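Local coordinates for protein aromatic-L-amino-acid decarboxylase (Catharanthus roseus, PDB 6EEW) that catalyses the pyridoxal 5'-phosphate-dependent decarboxylation of L-tryptophan to tryptamine and of 5-hydroxy-L-tryptophan to serotonin, working as a homodimer, at residues R221-T226 against F231-Q236; L255-G260 against D271-I276; N450-V455 against W486-K491; Y48-E53 against P95-F100. All coordinates share one frame; numbering follows the deposited sequence. Where two conformers were deposited one is given.

Contact 1: R221-T226 against F231-Q236; sequences RLIPTT and FGISPQ
Phe231 lays one face of its ring over the end of Thr226, with Phe231 CD1 3.6 Å from Thr226 C, while Thr226 O stands above the ring toward its rim. The ring edge is met in plane by the Thr225 hydroxyl, with OG1 3.6 Å from Phe231 CD1. This hydroxyl has its polar partners elsewhere, since OG1 is hydrogen-bonded to Asp200 and Gln201; its contact with the ring is van der Waals. Thr225 holds OG1 between its backbone N and carbonyl carbon (chi1 67°), which turns the hydroxyl to the ring edge and the methyl to the backbone of the other segment, CG2 resting 3.7 Å from Gly232 O. The turn is closed by Phe231 N, which donates to Thr226 O at 2.9 Å with an N-H...O angle of 151°; the donor stands 43° above the carbonyl plane. Thr229 OG1, from the intervening loop, lies within hydrogen-bonding reach of both Thr226 O and Gly232 O, which must share its single proton. With an alanine in place of Phe231, the Thr226 carbonyl would probably lose its aromatic cover and a gap would open beside Thr225 OG1. Farther along, Ile223 and Ile233 cross at about a right angle and touch through their CD1 methyls, 3.7 Å apart. Ile223 lies on strand 220-223, an outermost strand of the seven-stranded sheet within this chain, and packs on Val237, Leu238 and Met241 of helix 235-247. That helix starts after Ser234, its N-cap, while Ile233 reaches Leu273 of helix 270-280 and Ser199 of strand 194-199.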
loop_
_atom_site.group_PDB
_atom_site.type_symbol
_atom_site.label_atom_id
_atom_site.label_comp_id
_atom_site.label_asym_id
_atom_site.label_seq_id
_atom_site.Cartn_x
_atom_site.Cartn_y
_atom_site.Cartn_z
ATOM N N ARG A 221 -2.736 1.567 26.381
ATOM C CA ARG A 221 -2.201 2.412 27.447
ATOM C C ARG A 221 -1.090 3.320 26.927
ATOM O O ARG A 221 -0.084 2.838 26.386
ATOM C CB ARG A 221 -1.725 1.548 28.614
ATOM C CG ARG A 221 -2.824 0.598 29.118
ATOM C CD ARG A 221 -2.518 0.061 30.505
ATOM N NE ARG A 221 -2.453 1.141 31.481
ATOM C CZ ARG A 221 -1.855 1.037 32.662
ATOM N NH1 ARG A 221 -1.271 -0.100 33.009
ATOM N NH2 ARG A 221 -1.837 2.072 33.496
ATOM N N LEU A 222 -1.276 4.633 27.096
ATOM C CA LEU A 222 -0.263 5.629 26.758
ATOM C C LEU A 222 0.576 5.972 27.993
ATOM O O LEU A 222 0.051 6.457 29.003
ATOM C CB LEU A 222 -0.921 6.893 26.206
ATOM C CG LEU A 222 -1.751 6.895 24.919
ATOM C CD1 LEU A 222 -2.161 8.339 24.640
ATOM C CD2 LEU A 222 -0.994 6.308 23.741
ATOM N N ILE A 223 1.882 5.761 27.894
ATOM C CA ILE A 223 2.823 6.020 28.978
ATOM C C ILE A 223 3.072 7.522 29.080
ATOM O O ILE A 223 3.599 8.135 28.139
ATOM C CB ILE A 223 4.129 5.249 28.764
ATOM C CG1 ILE A 223 3.825 3.781 28.505
ATOM C CG2 ILE A 223 4.990 5.354 29.996
ATOM C CD1 ILE A 223 4.959 3.057 27.829
ATOM N N PRO A 224 2.713 8.146 30.190
ATOM C CA PRO A 224 2.959 9.585 30.342
ATOM C C PRO A 224 4.445 9.918 30.325
ATOM O O PRO A 224 5.274 9.197 30.882
ATOM C CB PRO A 224 2.332 9.909 31.706
ATOM C CG PRO A 224 2.224 8.573 32.408
ATOM C CD PRO A 224 1.959 7.583 31.324
ATOM N N THR A 225 4.773 11.023 29.661
ATOM C CA THR A 225 6.141 11.490 29.551
ATOM C C THR A 225 6.197 12.950 29.974
ATOM O O THR A 225 5.198 13.669 29.903
ATOM C CB THR A 225 6.685 11.363 28.131
ATOM O OG1 THR A 225 5.974 12.261 27.269
ATOM C CG2 THR A 225 6.557 9.940 27.631
ATOM N N THR A 226 7.373 13.370 30.428
ATOM C CA THR A 226 7.572 14.713 30.951
ATOM C C THR A 226 8.829 15.337 30.356
ATOM O O THR A 226 9.713 14.652 29.818
ATOM C CB THR A 226 7.656 14.699 32.481
ATOM O OG1 THR A 226 8.914 14.149 32.876
ATOM C CG2 THR A 226 6.534 13.854 33.069
ATOM N N PHE A 231 10.536 14.069 27.072
ATOM C CA PHE A 231 9.333 13.410 26.558
ATOM C C PHE A 231 9.664 12.085 25.888
ATOM O O PHE A 231 9.010 11.680 24.923
ATOM C CB PHE A 231 8.554 14.325 25.607
ATOM C CG PHE A 231 8.161 15.635 26.230
ATOM C CD1 PHE A 231 7.140 15.694 27.171
ATOM C CD2 PHE A 231 8.817 16.807 25.883
ATOM C CE1 PHE A 231 6.778 16.899 27.759
ATOM C CE2 PHE A 231 8.457 18.012 26.459
ATOM C CZ PHE A 231 7.439 18.060 27.399
ATOM N N GLY A 232 10.731 11.449 26.355
ATOM C CA GLY A 232 10.979 10.060 26.055
ATOM C C GLY A 232 10.443 9.189 27.165
ATOM O O GLY A 232 10.212 9.664 28.275
ATOM N N ILE A 233 10.195 7.917 26.858
ATOM C CA ILE A 233 9.629 7.015 27.860
ATOM C C ILE A 233 10.621 6.786 28.995
ATOM O O ILE A 233 11.796 6.466 28.771
ATOM C CB ILE A 233 9.201 5.688 27.219
ATOM C CG1 ILE A 233 8.043 5.924 26.244
ATOM C CG2 ILE A 233 8.788 4.692 28.305
ATOM C CD1 ILE A 233 7.442 4.651 25.678
ATOM N N SER A 234 10.156 6.937 30.219
ATOM C CA SER A 234 10.973 6.563 31.363
ATOM C C SER A 234 10.807 5.074 31.643
ATOM O O SER A 234 9.680 4.623 31.890
ATOM C CB SER A 234 10.587 7.363 32.589
ATOM O OG SER A 234 11.065 6.703 33.743
ATOM N N PRO A 235 11.884 4.281 31.609
ATOM C CA PRO A 235 11.730 2.843 31.871
ATOM C C PRO A 235 11.030 2.563 33.188
ATOM O O PRO A 235 10.167 1.681 33.243
ATOM C CB PRO A 235 13.177 2.331 31.864
ATOM C CG PRO A 235 13.916 3.311 31.024
ATOM C CD PRO A 235 13.275 4.644 31.305
ATOM N N GLN A 236 11.375 3.300 34.245
ATOM C CA GLN A 236 10.722 3.112 35.538
ATOM C C GLN A 236 9.206 3.232 35.417
ATOM O O GLN A 236 8.457 2.416 35.968
ATOM C CB GLN A 236 11.270 4.128 36.544
ATOM C CG GLN A 236 12.772 4.005 36.815
ATOM C CD GLN A 236 13.625 5.043 36.077
ATOM O OE1 GLN A 236 13.526 5.209 34.855
ATOM N NE2 GLN A 236 14.475 5.743 36.828
#

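Contact 2: L255-G260 against D271-I276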
loop_
_atom_site.group_PDB
_atom_site.type_symbol
_atom_site.label_atom_id
_atom_site.label_comp_id
_atom_site.label_asym_id
_atom_site.label_seq_id
_atom_site.Cartn_x
_atom_site.Cartn_y
_atom_site.Cartn_z
ATOM N N LEU A 255 4.668 -3.439 23.027
ATOM C CA LEU A 255 5.258 -2.166 23.390
ATOM C C LEU A 255 5.782 -1.571 22.105
ATOM O O LEU A 255 6.551 -2.224 21.385
ATOM C CB LEU A 255 6.392 -2.330 24.409
ATOM C CG LEU A 255 7.239 -1.067 24.519
ATOM C CD1 LEU A 255 6.381 0.059 25.119
ATOM C CD2 LEU A 255 8.534 -1.316 25.334
ATOM N N CYS A 256 5.329 -0.364 21.802
ATOM C CA CYS A 256 5.801 0.386 20.651
ATOM C C CYS A 256 6.761 1.430 21.185
ATOM O O CYS A 256 6.334 2.427 21.771
ATOM C CB CYS A 256 4.634 1.029 19.911
ATOM S SG CYS A 256 5.107 1.907 18.420
ATOM N N ALA A 257 8.056 1.200 20.986
ATOM C CA ALA A 257 9.083 2.164 21.354
ATOM C C ALA A 257 9.421 3.012 20.132
ATOM O O ALA A 257 9.831 2.480 19.091
ATOM C CB ALA A 257 10.322 1.447 21.881
ATOM N N THR A 258 9.290 4.329 20.274
ATOM C CA THR A 258 9.451 5.268 19.173
ATOM C C THR A 258 10.821 5.940 19.204
ATOM O O THR A 258 11.211 6.545 20.211
ATOM C CB THR A 258 8.371 6.336 19.222
ATOM O OG1 THR A 258 7.095 5.701 19.343
ATOM C CG2 THR A 258 8.417 7.185 17.956
ATOM N N LEU A 259 11.536 5.824 18.087
ATOM C CA LEU A 259 12.814 6.474 17.854
ATOM C C LEU A 259 12.551 7.655 16.924
ATOM O O LEU A 259 12.600 7.530 15.703
ATOM C CB LEU A 259 13.807 5.488 17.265
ATOM C CG LEU A 259 15.270 5.839 17.456
ATOM C CD1 LEU A 259 15.569 5.950 18.947
ATOM C CD2 LEU A 259 16.135 4.784 16.805
ATOM N N GLY A 260 12.242 8.807 17.513
ATOM C CA GLY A 260 11.984 10.007 16.743
ATOM C C GLY A 260 10.510 10.283 16.560
ATOM O O GLY A 260 9.964 10.124 15.463
ATOM N N ASP A 271 17.587 0.390 24.717
ATOM C CA ASP A 271 18.379 -0.557 25.502
ATOM C C ASP A 271 17.673 -0.958 26.792
ATOM O O ASP A 271 17.621 -2.146 27.129
ATOM C CB ASP A 271 19.768 0.024 25.796
ATOM C CG ASP A 271 19.710 1.467 26.244
ATOM O OD1 ASP A 271 18.577 1.964 26.453
ATOM O OD2 ASP A 271 20.790 2.105 26.357
ATOM N N SER A 272 17.147 0.014 27.551
ATOM C CA SER A 272 16.460 -0.324 28.805
ATOM C C SER A 272 15.054 -0.885 28.569
ATOM O O SER A 272 14.632 -1.851 29.238
ATOM C CB SER A 272 16.385 0.905 29.708
ATOM O OG SER A 272 15.815 2.002 29.021
ATOM N N LEU A 273 14.313 -0.285 27.624
ATOM C CA LEU A 273 12.943 -0.720 27.374
ATOM C C LEU A 273 12.904 -2.148 26.859
ATOM O O LEU A 273 12.008 -2.916 27.221
ATOM C CB LEU A 273 12.252 0.219 26.384
ATOM C CG LEU A 273 12.020 1.653 26.848
ATOM C CD1 LEU A 273 11.364 2.463 25.746
ATOM C CD2 LEU A 273 11.180 1.678 28.116
ATOM N N SER A 274 13.847 -2.518 25.999
ATOM C CA SER A 274 13.833 -3.875 25.468
ATOM C C SER A 274 14.139 -4.880 26.561
ATOM O O SER A 274 13.584 -5.983 26.572
ATOM C CB SER A 274 14.826 -4.006 24.316
ATOM O OG SER A 274 16.142 -3.724 24.754
ATOM N N GLU A 275 15.046 -4.526 27.474
ATOM C CA GLU A 275 15.279 -5.365 28.642
ATOM C C GLU A 275 13.978 -5.612 29.386
ATOM O O GLU A 275 13.702 -6.737 29.829
ATOM C CB GLU A 275 16.311 -4.707 29.560
ATOM C CG GLU A 275 16.942 -5.663 30.554
ATOM C CD GLU A 275 17.778 -6.739 29.884
ATOM O OE1 GLU A 275 18.930 -6.445 29.488
ATOM O OE2 GLU A 275 17.278 -7.878 29.750
ATOM N N ILE A 276 13.149 -4.571 29.512
ATOM C CA ILE A 276 11.857 -4.758 30.177
ATOM C C ILE A 276 10.939 -5.644 29.326
ATOM O O ILE A 276 10.269 -6.551 29.835
ATOM C CB ILE A 276 11.207 -3.399 30.473
ATOM C CG1 ILE A 276 12.063 -2.608 31.452
ATOM C CG2 ILE A 276 9.858 -3.609 31.117
ATOM C CD1 ILE A 276 11.576 -1.203 31.665
#
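Leu273 has the largest buried share of this contact and meets two residues of strand 251-258 with different atoms. Its CD1 methyl approaches Ala257 CB at 4.1 Å, and its CB lies 4.2 Å from Leu255 CD2. Both strand residues send their CB toward the helix, as expected for positions two apart on one face of a strand. The Leu255 and Leu273 side chains cross at about a right angle. With CG anti to its backbone N (chi1 165°), Leu255 extends far enough for CD2 to reach the base of Leu273, whereas the short Ala257 meets the far end of that same leucine. The backbones stay well apart, Ala257 CA and Leu273 CA being 7.7 Å from each other, and both close approaches are between carbon atoms, so the contact is apolar packing through side chains. Leu238 of helix 235-247 touches both Leu255 and Leu273, extending the apolar layer to a second helix. Polar ties lie at the margin: Thr258 N bonds to Asp268 in the connecting loop, and Ser274 OG bonds to Val270 O and Arg309. Leu255 and Ala257 pair through their backbones with strand 283-287, which follows helix 270-280 and runs parallel to strand 251-258; this is the helix-on-sheet packing of a beta-alpha-beta crossover.

Contact 3: N450-V455 against W486-K491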
loop_
_atom_site.group_PDB
_atom_site.type_symbol
_atom_site.label_atom_id
_atom_site.label_comp_id
_atom_site.label_asym_id
_atom_site.label_seq_id
_atom_site.Cartn_x
_atom_site.Cartn_y
_atom_site.Cartn_z
ATOM N N ASN A 450 3.681 31.243 7.251
ATOM C CA ASN A 450 3.053 30.410 6.230
ATOM C C ASN A 450 2.311 31.259 5.207
ATOM O O ASN A 450 2.303 30.937 4.012
ATOM C CB ASN A 450 2.134 29.388 6.888
ATOM C CG ASN A 450 2.904 28.292 7.603
ATOM O OD1 ASN A 450 4.019 27.937 7.212
ATOM N ND2 ASN A 450 2.318 27.756 8.661
ATOM N N SER A 451 1.692 32.353 5.653
ATOM C CA SER A 451 1.005 33.255 4.741
ATOM C C SER A 451 1.956 33.876 3.733
ATOM O O SER A 451 1.515 34.289 2.654
ATOM C CB SER A 451 0.305 34.355 5.536
ATOM O OG SER A 451 -0.622 33.798 6.450
ATOM N N THR A 452 3.247 33.952 4.062
ATOM C CA THR A 452 4.221 34.452 3.095
ATOM C C THR A 452 4.155 33.726 1.758
ATOM O O THR A 452 4.424 34.325 0.710
ATOM C CB THR A 452 5.635 34.307 3.646
ATOM O OG1 THR A 452 5.776 35.129 4.805
ATOM C CG2 THR A 452 6.659 34.712 2.594
ATOM N N GLY A 453 3.801 32.444 1.768
ATOM C CA GLY A 453 3.974 31.604 0.606
ATOM C C GLY A 453 5.399 31.163 0.355
ATOM O O GLY A 453 5.613 30.235 -0.441
ATOM N N ARG A 454 6.383 31.786 1.011
ATOM C CA ARG A 454 7.787 31.466 0.804
ATOM C C ARG A 454 8.314 30.423 1.779
ATOM O O ARG A 454 9.514 30.142 1.765
ATOM C CB ARG A 454 8.655 32.723 0.899
ATOM C CG ARG A 454 8.349 33.801 -0.115
ATOM C CD ARG A 454 9.206 35.037 0.170
ATOM N NE ARG A 454 10.633 34.743 0.032
ATOM C CZ ARG A 454 11.372 35.041 -1.034
ATOM N NH1 ARG A 454 10.831 35.661 -2.078
ATOM N NH2 ARG A 454 12.660 34.720 -1.057
ATOM N N VAL A 455 7.458 29.858 2.629
ATOM C CA VAL A 455 7.879 28.856 3.600
ATOM C C VAL A 455 6.635 28.164 4.127
ATOM O O VAL A 455 5.552 28.752 4.168
ATOM C CB VAL A 455 8.712 29.487 4.746
ATOM C CG1 VAL A 455 7.918 30.555 5.465
ATOM C CG2 VAL A 455 9.143 28.421 5.736
ATOM N N TRP A 486 15.529 31.796 8.159
ATOM C CA TRP A 486 15.841 32.440 9.432
ATOM C C TRP A 486 15.751 33.960 9.320
ATOM O O TRP A 486 15.212 34.631 10.214
ATOM C CB TRP A 486 17.220 31.998 9.913
ATOM C CG TRP A 486 17.660 32.694 11.139
ATOM C CD1 TRP A 486 18.814 33.403 11.317
ATOM C CD2 TRP A 486 16.930 32.798 12.365
ATOM N NE1 TRP A 486 18.865 33.909 12.590
ATOM C CE2 TRP A 486 17.718 33.558 13.255
ATOM C CE3 TRP A 486 15.695 32.307 12.802
ATOM C CZ2 TRP A 486 17.311 33.842 14.554
ATOM C CZ3 TRP A 486 15.292 32.589 14.093
ATOM C CH2 TRP A 486 16.096 33.356 14.954
ATOM N N ASP A 487 16.256 34.522 8.221
ATOM C CA ASP A 487 16.110 35.960 8.005
ATOM C C ASP A 487 14.639 36.364 8.009
ATOM O O ASP A 487 14.252 37.352 8.647
ATOM C CB ASP A 487 16.768 36.362 6.684
ATOM C CG ASP A 487 18.279 36.292 6.739
ATOM O OD1 ASP A 487 18.841 36.462 7.837
ATOM O OD2 ASP A 487 18.903 36.042 5.683
ATOM N N LEU A 488 13.798 35.597 7.309
ATOM C CA LEU A 488 12.375 35.909 7.246
ATOM C C LEU A 488 11.735 35.822 8.622
ATOM O O LEU A 488 10.900 36.659 8.987
ATOM C CB LEU A 488 11.675 34.953 6.282
ATOM C CG LEU A 488 10.158 35.118 6.121
ATOM C CD1 LEU A 488 9.814 36.454 5.492
ATOM C CD2 LEU A 488 9.515 33.951 5.366
ATOM N N ILE A 489 12.079 34.781 9.382
ATOM C CA ILE A 489 11.542 34.623 10.728
ATOM C C ILE A 489 11.868 35.850 11.566
ATOM O O ILE A 489 11.001 36.402 12.258
ATOM C CB ILE A 489 12.080 33.332 11.370
ATOM C CG1 ILE A 489 11.616 32.111 10.559
ATOM C CG2 ILE A 489 11.663 33.251 12.829
ATOM C CD1 ILE A 489 12.133 30.781 11.060
ATOM N N GLN A 490 13.119 36.315 11.489
ATOM C CA GLN A 490 13.504 37.489 12.263
ATOM C C GLN A 490 12.752 38.731 11.797
ATOM O O GLN A 490 12.324 39.549 12.621
ATOM C CB GLN A 490 15.016 37.709 12.182
ATOM C CG GLN A 490 15.817 36.840 13.139
ATOM C CD GLN A 490 17.292 37.195 13.163
ATOM O OE1 GLN A 490 17.940 37.302 12.119
ATOM N NE2 GLN A 490 17.824 37.411 14.362
ATOM N N LYS A 491 12.585 38.899 10.482
ATOM C CA LYS A 491 11.846 40.061 9.989
ATOM C C LYS A 491 10.409 40.048 10.493
ATOM O O LYS A 491 9.884 41.072 10.947
ATOM C CB LYS A 491 11.860 40.123 8.461
ATOM C CG LYS A 491 11.065 41.323 7.923
ATOM C CD LYS A 491 11.054 41.410 6.404
ATOM C CE LYS A 491 10.227 40.299 5.773
ATOM N NZ LYS A 491 10.060 40.492 4.299
#
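Thr452 OG1 is hydrogen-bonded to Met448 O, the carbonyl one turn back, and from that position it lies 4.0 Å from Leu488 CD2. The contact is a small piece of helix packing: the C-terminal end of helix 438-451 and the loop after it lean on helix 479-496, the last helix of the chain. Thr452 and Leu488 reach toward each other tip to tip, and the threonine methyl CG2 comes almost as near, 4.1 Å from the same CD2. Val455, beyond the turn at Gly453, crosses the leucine obliquely, its CG1 3.8 Å from Leu488 CD2. One methyl group therefore serves as the meeting point for both partners. Leu488 holds CG anti to its backbone N (chi1 179°), which carries that methyl outward from its helix. The loop reaches both places because the chain turns at Gly453, where phi is +76°, the first departure from helical angles; Gly453 N still bonds to Asn450 O at 3.1 Å. Asn450 OD1 in turn accepts from Met457 N and joins the end of the helix to the chain beyond the turn. Leu449 touches Val455, Leu488 and Ile489, and so extends the apolar contact along helix 438-451. On a different side of helix 479-496 Trp486 meets the Trp407 ring with the planes at about 15°, while Gln490 CG stands 3.6 Å above the Trp486 ring plane, displaced toward its rim.

Contact 4: Y48-E53 against P95-F100. With TRP (tryptophan), chain E.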
loop_
_atom_site.group_PDB
_atom_site.type_symbol
_atom_site.label_atom_id
_atom_site.label_comp_id
_atom_site.label_asym_id
_atom_site.label_seq_id
_atom_site.Cartn_x
_atom_site.Cartn_y
_atom_site.Cartn_z
ATOM N N TYR A 48 6.851 28.633 -6.690
ATOM C CA TYR A 48 5.451 28.586 -6.324
ATOM C C TYR A 48 5.292 28.840 -4.829
ATOM O O TYR A 48 6.214 28.592 -4.051
ATOM C CB TYR A 48 4.845 27.228 -6.671
ATOM C CG TYR A 48 5.135 26.726 -8.072
ATOM C CD1 TYR A 48 5.363 27.605 -9.120
ATOM C CD2 TYR A 48 5.145 25.365 -8.348
ATOM C CE1 TYR A 48 5.626 27.137 -10.398
ATOM C CE2 TYR A 48 5.402 24.891 -9.618
ATOM C CZ TYR A 48 5.642 25.780 -10.640
ATOM O OH TYR A 48 5.896 25.309 -11.909
ATOM N N PRO A 49 4.141 29.347 -4.398
ATOM C CA PRO A 49 3.870 29.378 -2.957
ATOM C C PRO A 49 3.901 27.964 -2.405
ATOM O O PRO A 49 3.351 27.034 -3.003
ATOM C CB PRO A 49 2.470 29.999 -2.868
ATOM C CG PRO A 49 1.865 29.787 -4.229
ATOM C CD PRO A 49 3.002 29.828 -5.199
ATOM N N VAL A 50 4.578 27.790 -1.269
ATOM C CA VAL A 50 4.738 26.446 -0.720
ATOM C C VAL A 50 3.376 25.869 -0.349
ATOM O O VAL A 50 2.975 24.800 -0.826
ATOM C CB VAL A 50 5.691 26.456 0.486
ATOM C CG1 VAL A 50 5.927 25.039 0.982
ATOM C CG2 VAL A 50 7.000 27.132 0.127
ATOM N N LEU A 51 2.656 26.574 0.516
ATOM C CA LEU A 51 1.329 26.180 0.963
ATOM C C LEU A 51 0.296 26.896 0.102
ATOM O O LEU A 51 0.465 28.076 -0.222
ATOM C CB LEU A 51 1.150 26.548 2.440
ATOM C CG LEU A 51 -0.002 25.958 3.252
ATOM C CD1 LEU A 51 0.142 24.446 3.389
ATOM C CD2 LEU A 51 -0.082 26.626 4.614
ATOM N N SER A 52 -0.767 26.184 -0.269
ATOM C CA SER A 52 -1.758 26.708 -1.201
ATOM C C SER A 52 -2.838 27.512 -0.478
ATOM O O SER A 52 -3.143 27.270 0.691
ATOM C CB SER A 52 -2.402 25.574 -1.993
ATOM O OG SER A 52 -3.273 26.100 -2.974
ATOM N N GLU A 53 -3.430 28.465 -1.199
ATOM C CA GLU A 53 -4.463 29.351 -0.660
ATOM C C GLU A 53 -5.894 28.974 -1.059
ATOM O O GLU A 53 -6.830 29.705 -0.711
ATOM C CB GLU A 53 -4.177 30.796 -1.092
ATOM C CG GLU A 53 -2.946 31.427 -0.430
ATOM C CD GLU A 53 -3.206 31.905 0.992
ATOM O OE1 GLU A 53 -4.377 31.878 1.433
ATOM O OE2 GLU A 53 -2.236 32.310 1.670
ATOM N N PRO A 95 12.102 23.530 -1.862
ATOM C CA PRO A 95 13.181 23.718 -0.883
ATOM C C PRO A 95 12.747 24.505 0.341
ATOM O O PRO A 95 13.497 24.552 1.326
ATOM C CB PRO A 95 14.254 24.465 -1.681
ATOM C CG PRO A 95 13.514 25.173 -2.730
ATOM C CD PRO A 95 12.379 24.245 -3.119
ATOM N N ASN A 96 11.565 25.117 0.327
ATOM C CA ASN A 96 11.097 25.904 1.456
ATOM C C ASN A 96 9.983 25.208 2.222
ATOM O O ASN A 96 9.289 25.844 3.020
ATOM C CB ASN A 96 10.658 27.284 0.978
ATOM C CG ASN A 96 11.815 28.086 0.398
ATOM O OD1 ASN A 96 12.913 28.121 0.968
ATOM N ND2 ASN A 96 11.581 28.718 -0.747
ATOM N N PHE A 97 9.814 23.910 2.007
ATOM C CA PHE A 97 8.877 23.100 2.774
ATOM C C PHE A 97 9.598 22.514 3.979
ATOM O O PHE A 97 10.495 21.685 3.817
ATOM C CB PHE A 97 8.296 21.988 1.899
ATOM C CG PHE A 97 7.377 21.049 2.632
ATOM C CD1 PHE A 97 7.893 20.004 3.389
ATOM C CD2 PHE A 97 6.014 21.193 2.559
ATOM C CE1 PHE A 97 7.054 19.134 4.058
ATOM C CE2 PHE A 97 5.182 20.329 3.232
ATOM C CZ PHE A 97 5.703 19.305 3.983
ATOM N N TYR A 98 9.165 22.904 5.186
ATOM C CA TYR A 98 9.778 22.437 6.430
ATOM C C TYR A 98 8.748 21.843 7.381
ATOM O O TYR A 98 8.999 21.768 8.590
ATOM C CB TYR A 98 10.524 23.568 7.151
ATOM C CG TYR A 98 11.500 24.315 6.280
ATOM C CD1 TYR A 98 12.763 23.808 6.023
ATOM C CD2 TYR A 98 11.160 25.533 5.719
ATOM C CE1 TYR A 98 13.652 24.487 5.212
ATOM C CE2 TYR A 98 12.044 26.218 4.913
ATOM C CZ TYR A 98 13.286 25.694 4.666
ATOM O OH TYR A 98 14.167 26.378 3.864
ATOM N N ALA A 99 7.594 21.434 6.865
ATOM C CA ALA A 99 6.499 20.938 7.681
ATOM C C ALA A 99 6.659 19.449 7.981
ATOM O O ALA A 99 7.429 18.731 7.339
ATOM C CB ALA A 99 5.173 21.187 6.969
ATOM N N PHE A 100 5.937 18.998 9.001
ATOM C CA PHE A 100 5.895 17.588 9.362
ATOM C C PHE A 100 7.283 16.966 9.355
ATOM O O PHE A 100 8.147 17.339 10.160
ATOM C CB PHE A 100 4.952 16.848 8.414
ATOM C CG PHE A 100 3.617 17.531 8.241
ATOM C CD1 PHE A 100 2.641 17.442 9.225
ATOM C CD2 PHE A 100 3.345 18.273 7.101
ATOM C CE1 PHE A 100 1.395 18.085 9.074
ATOM C CE2 PHE A 100 2.111 18.916 6.943
ATOM C CZ PHE A 100 1.138 18.816 7.931
HETATM N N TRP E . 4.917 12.763 10.957
HETATM C CA TRP E . 4.140 13.894 10.473
HETATM C C TRP E . 2.728 13.902 11.054
HETATM O O TRP E . 1.757 13.585 10.363
HETATM C CB TRP E . 4.097 13.880 8.942
HETATM C CG TRP E . 3.843 12.529 8.307
HETATM C CD1 TRP E . 2.966 11.571 8.724
HETATM C CD2 TRP E . 4.492 11.997 7.135
HETATM N NE1 TRP E . 3.029 10.476 7.887
HETATM C CE2 TRP E . 3.954 10.715 6.906
HETATM C CE3 TRP E . 5.472 12.482 6.263
HETATM C CZ2 TRP E . 4.363 9.915 5.844
HETATM C CZ3 TRP E . 5.876 11.687 5.208
HETATM C CH2 TRP E . 5.324 10.419 5.007
HETATM O OXT TRP E . 2.524 14.241 12.226
#
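Val50 and the pair Asn96-Phe97 form the tight part of this contact, and all three residues are buried. The two valine methyls divide the work. CG2 lies 3.8 Å from Asn96 CB and 3.9 Å from Asn96 O, while CG1 sits 4.0 Å from both Phe97 CA and Phe97 CB. CG1 also stands near the plane of the phenylalanine ring, at its edge, 4.2 Å from CD2. CG1 is anti to the backbone N (chi1 -176°); this turns it to Phe97 and CG2, beside the backbone N, to Asn96. With an alanine in place of Val50, Asn96 CB and the edge of the Phe97 ring would probably be left without their neighbour and a gap would open between the two loops. The valine backbone pairs with Asn91 and Gly453. In contrast, Pro49 and Glu53, on either side of the valine in sequence, are exposed to solvent and make no contact with segment 95-100. Segment 95-100 runs on to the active site: Phe100 belongs to the tryptophan pocket, its CG 3.7 Å from CB of the bound tryptophan, and its ring meets Phe124 of the second subunit edge-to-face. Phe97 itself packs against the ring of Trp92, another pocket residue. The two loops lie on either side of helix 74-85 in the chain, and Asn96 and Tyr98 lean on His481 of helix 479-496.

Contacts 1, 2 and 4 are buried, whereas contact 3 is only partly so and lies farthest from the centre of the chain. Contacts 1 and 2 adjoin on the large sheet, and Ile233 CG2 reaches Leu273 CD2 at 3.9 Å; contact 1 combines a backbone bond with apolar packing at an outermost strand, contact 2 is apolar alone. Contacts 3 and 4, more than 30 Å from both by their centres, form a second pair: Gly453 O and Val50 N, 2.8 Å apart, probably hydrogen-bond, and Val455 packs on Tyr98. Of the four, contact 4 alone contains a residue touching the bound tryptophan.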